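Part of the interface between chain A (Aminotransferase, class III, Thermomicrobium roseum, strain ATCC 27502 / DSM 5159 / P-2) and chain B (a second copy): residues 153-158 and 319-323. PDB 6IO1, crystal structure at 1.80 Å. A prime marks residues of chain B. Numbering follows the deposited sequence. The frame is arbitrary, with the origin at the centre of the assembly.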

ATOM      1  N   ALA A 153      -4.521  10.683 -16.653  1.00 34.10           N
ATOM      2  CA  ALA A 153      -4.598  10.669 -15.197  1.00 31.35           C
ATOM      3  C   ALA A 153      -3.795   9.503 -14.633  1.00 34.92           C
ATOM      4  O   ALA A 153      -3.665   8.451 -15.260  1.00 36.32           O
ATOM      5  N   TYR A 154      -3.219   9.713 -13.450  1.00 32.96           N
ATOM      6  CA  TYR A 154      -2.447   8.683 -12.758  1.00 35.37           C
ATOM      7  C   TYR A 154      -2.906   8.605 -11.308  1.00 34.58           C
ATOM      8  O   TYR A 154      -2.723   9.558 -10.544  1.00 33.48           O
ATOM      9  N   HIS A 155      -3.502   7.473 -10.931  1.00 34.11           N
ATOM     10  CA  HIS A 155      -4.044   7.290  -9.590  1.00 33.46           C
ATOM     11  C   HIS A 155      -3.488   6.063  -8.871  1.00 34.63           C
ATOM     12  O   HIS A 155      -4.021   5.684  -7.821  1.00 31.40           O
ATOM     13  N   GLY A 156      -2.433   5.447  -9.387  1.00 38.50           N
ATOM     14  CA  GLY A 156      -1.870   4.241  -8.814  1.00 38.96           C
ATOM     15  C   GLY A 156      -1.875   3.083  -9.799  1.00 41.33           C
ATOM     16  O   GLY A 156      -2.539   3.107 -10.833  1.00 41.81           O
ATOM     17  N   ILE A 157      -1.117   2.042  -9.438  1.00 38.84           N
ATOM     18  CA  ILE A 157      -0.951   0.862 -10.283  1.00 37.52           C
ATOM     19  C   ILE A 157      -1.488  -0.402  -9.611  1.00 36.33           C
ATOM     20  O   ILE A 157      -1.122  -1.509  -9.991  1.00 32.82           O
ATOM     21  N   ALA A 158      -2.352  -0.252  -8.615  1.00 38.25           N
ATOM     22  CA  ALA A 158      -2.985  -1.402  -7.980  1.00 35.89           C
ATOM     23  C   ALA A 158      -4.476  -1.383  -8.287  1.00 37.91           C
ATOM     24  O   ALA A 158      -4.943  -2.078  -9.189  1.00 42.10           O
TER
ATOM     25  N   MET B 319       6.737  -1.047 -16.183  1.00 20.85           N
ATOM     26  CA  MET B 319       5.741  -0.033 -15.832  1.00 21.87           C
ATOM     27  C   MET B 319       4.876  -0.493 -14.657  1.00 20.30           C
ATOM     28  O   MET B 319       3.658  -0.633 -14.754  1.00 27.70           O
ATOM     29  N   HIS B 320       5.535  -0.722 -13.523  1.00 18.14           N
ATOM     30  CA  HIS B 320       4.831  -1.062 -12.296  1.00 19.56           C
ATOM     31  C   HIS B 320       5.659  -0.618 -11.102  1.00 18.56           C
ATOM     32  O   HIS B 320       6.884  -0.764 -11.098  1.00 16.35           O
ATOM     33  N   GLY B 321       4.984  -0.071 -10.094  1.00 17.36           N
ATOM     34  CA  GLY B 321       5.654   0.292  -8.863  1.00 20.25           C
ATOM     35  C   GLY B 321       4.829   1.157  -7.935  1.00 20.51           C
ATOM     36  O   GLY B 321       4.092   2.040  -8.382  1.00 21.27           O
ATOM     37  N   PHE B 322       4.974   0.935  -6.635  1.00 18.23           N
ATOM     38  CA  PHE B 322       4.353   1.776  -5.625  1.00 18.63           C
ATOM     39  C   PHE B 322       5.377   2.789  -5.130  1.00 17.23           C
ATOM     40  O   PHE B 322       6.576   2.506  -5.079  1.00 16.86           O
ATOM     41  N   THR B 323       4.886   3.979  -4.772  1.00 17.59           N
ATOM     42  CA  THR B 323       5.772   5.110  -4.499  1.00 16.34           C
ATOM     43  C   THR B 323       6.814   4.777  -3.437  1.00 15.20           C
ATOM     44  O   THR B 323       7.993   5.116  -3.587  1.00 15.32           O
TER

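Which side chain carries this contact? Ile157 does, with 102 Å² covered by the other stretch, by far the largest share of the 240 Å² buried between the two. Its CA-to-CB bond points toward chain B, and both chi1 (44°) and chi2 (76°) lie in the p well. With these angles CD1 ends up close to two aromatic rings, 3.4 Å from CE1 of His320′ and 3.5 Å from CZ of Phe322′. The backbones themselves stay well apart: the nearest CA atoms, those of Ile157 and His320′, are 6.4 Å from each other, so the isoleucine side chain fills the space between them.

How does Phe322′ receive it? The CA-to-CB bond of Phe322′ runs sideways, but chi1 of -64° (m) and chi2 of -87° bring the end of the ring nearer to chain A. Ile157 CD1 then sits over one face, 3.4 Å from the centroid of the Phe322′ ring and only 9° off the ring normal, the geometry of a CH-pi interaction. Ala158 meets the same ring differently. Its CB lies near the ring plane, at the edge, 3.5 Å from CE1 of Phe322′. Two successive residues of chain A thus use two surfaces of one phenyl group, and the 44 Å² covered on Phe322′ is the most for any residue on the chain B side.

What do His320′ and Gly321′ add? His320′ also starts sideways, and with chi1 at 168° (t) and chi2 at 88° its imidazole approaches Ile157 CD1 obliquely. Both ring nitrogens are hydrogen-bonded elsewhere in the structure, so the ring can offer carbon to the isoleucine without leaving a polar atom unpaired. Gly321′ has no side chain and contributes backbone: its carbonyl O lies 3.1 Å from CG1 of Ile157, a tight approach of a polar atom to an aliphatic carbon.

Does any polar pairing hold the two stretches together? No hydrogen bond crosses between them. Tyr154 comes nearest to making one: its CA-to-CB bond points toward chain B, and chi1 is -176° (t) and chi2 84°, yet its OH remains 4.1 Å from the O of Gly321′, too far for a hydrogen bond. The contact between these stretches therefore rests on close packing, centred on one isoleucine against two aromatic rings and a glycine carbonyl.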

ATOM      1  CB  ALA A 153      -6.049  10.578 -14.717  1.00 30.34           C
ATOM      2  CB  TYR A 154      -0.953   8.982 -12.844  1.00 35.34           C
ATOM      3  CG  TYR A 154      -0.080   7.922 -12.227  1.00 37.06           C
ATOM      4  CD1 TYR A 154       0.281   6.793 -12.948  1.00 38.82           C
ATOM      5  CD2 TYR A 154       0.391   8.052 -10.929  1.00 36.74           C
ATOM      6  CE1 TYR A 154       1.080   5.822 -12.392  1.00 40.16           C
ATOM      7  CE2 TYR A 154       1.192   7.088 -10.365  1.00 39.88           C
ATOM      8  CZ  TYR A 154       1.535   5.979 -11.103  1.00 42.74           C
ATOM      9  OH  TYR A 154       2.335   5.011 -10.543  1.00 40.55           O
ATOM     10  CB  HIS A 155      -5.574   7.218  -9.655  1.00 30.87           C
ATOM     11  CG  HIS A 155      -6.202   8.417 -10.299  1.00 31.76           C
ATOM     12  ND1 HIS A 155      -6.205   9.662  -9.710  1.00 26.08           N
ATOM     13  CD2 HIS A 155      -6.839   8.560 -11.485  1.00 30.95           C
ATOM     14  CE1 HIS A 155      -6.821  10.521 -10.502  1.00 23.52           C
ATOM     15  NE2 HIS A 155      -7.216   9.878 -11.586  1.00 24.82           N
ATOM     16  CB  ILE A 157       0.515   0.670 -10.727  1.00 34.42           C
ATOM     17  CG1 ILE A 157       1.496   0.877  -9.569  1.00 29.47           C
ATOM     18  CG2 ILE A 157       0.844   1.591 -11.892  1.00 35.71           C
ATOM     19  CD1 ILE A 157       1.594  -0.256  -8.578  1.00 28.21           C
ATOM     20  CB  ALA A 158      -2.747  -1.390  -6.481  1.00 34.22           C
TER
ATOM     21  CB  MET B 319       4.889   0.307 -17.051  1.00 26.49           C
ATOM     22  CG  MET B 319       5.671   0.920 -18.202  1.00 27.42           C
ATOM     23  SD  MET B 319       6.455   2.486 -17.770  1.00 26.84           S
ATOM     24  CE  MET B 319       5.021   3.528 -17.520  1.00 30.98           C
ATOM     25  CB  HIS B 320       4.550  -2.566 -12.207  1.00 19.28           C
ATOM     26  CG  HIS B 320       4.094  -3.014 -10.853  1.00 18.41           C
ATOM     27  ND1 HIS B 320       2.769  -3.017 -10.478  1.00 18.35           N
ATOM     28  CD2 HIS B 320       4.789  -3.467  -9.782  1.00 18.26           C
ATOM     29  CE1 HIS B 320       2.665  -3.456  -9.237  1.00 19.79           C
ATOM     30  NE2 HIS B 320       3.877  -3.736  -8.791  1.00 18.41           N
ATOM     31  CB  PHE B 322       3.818   0.938  -4.460  1.00 18.29           C
ATOM     32  CG  PHE B 322       2.718  -0.012  -4.848  1.00 20.53           C
ATOM     33  CD1 PHE B 322       1.396   0.401  -4.859  1.00 21.33           C
ATOM     34  CD2 PHE B 322       3.007  -1.321  -5.202  1.00 19.37           C
ATOM     35  CE1 PHE B 322       0.383  -0.472  -5.214  1.00 23.42           C
ATOM     36  CE2 PHE B 322       2.000  -2.199  -5.559  1.00 18.67           C
ATOM     37  CZ  PHE B 322       0.686  -1.774  -5.564  1.00 22.69           C
ATOM     38  CB  THR B 323       4.948   6.325  -4.071  1.00 17.85           C
ATOM     39  OG1 THR B 323       4.190   6.809  -5.188  1.00 22.26           O
ATOM     40  CG2 THR B 323       5.854   7.435  -3.556  1.00 16.84           C
TER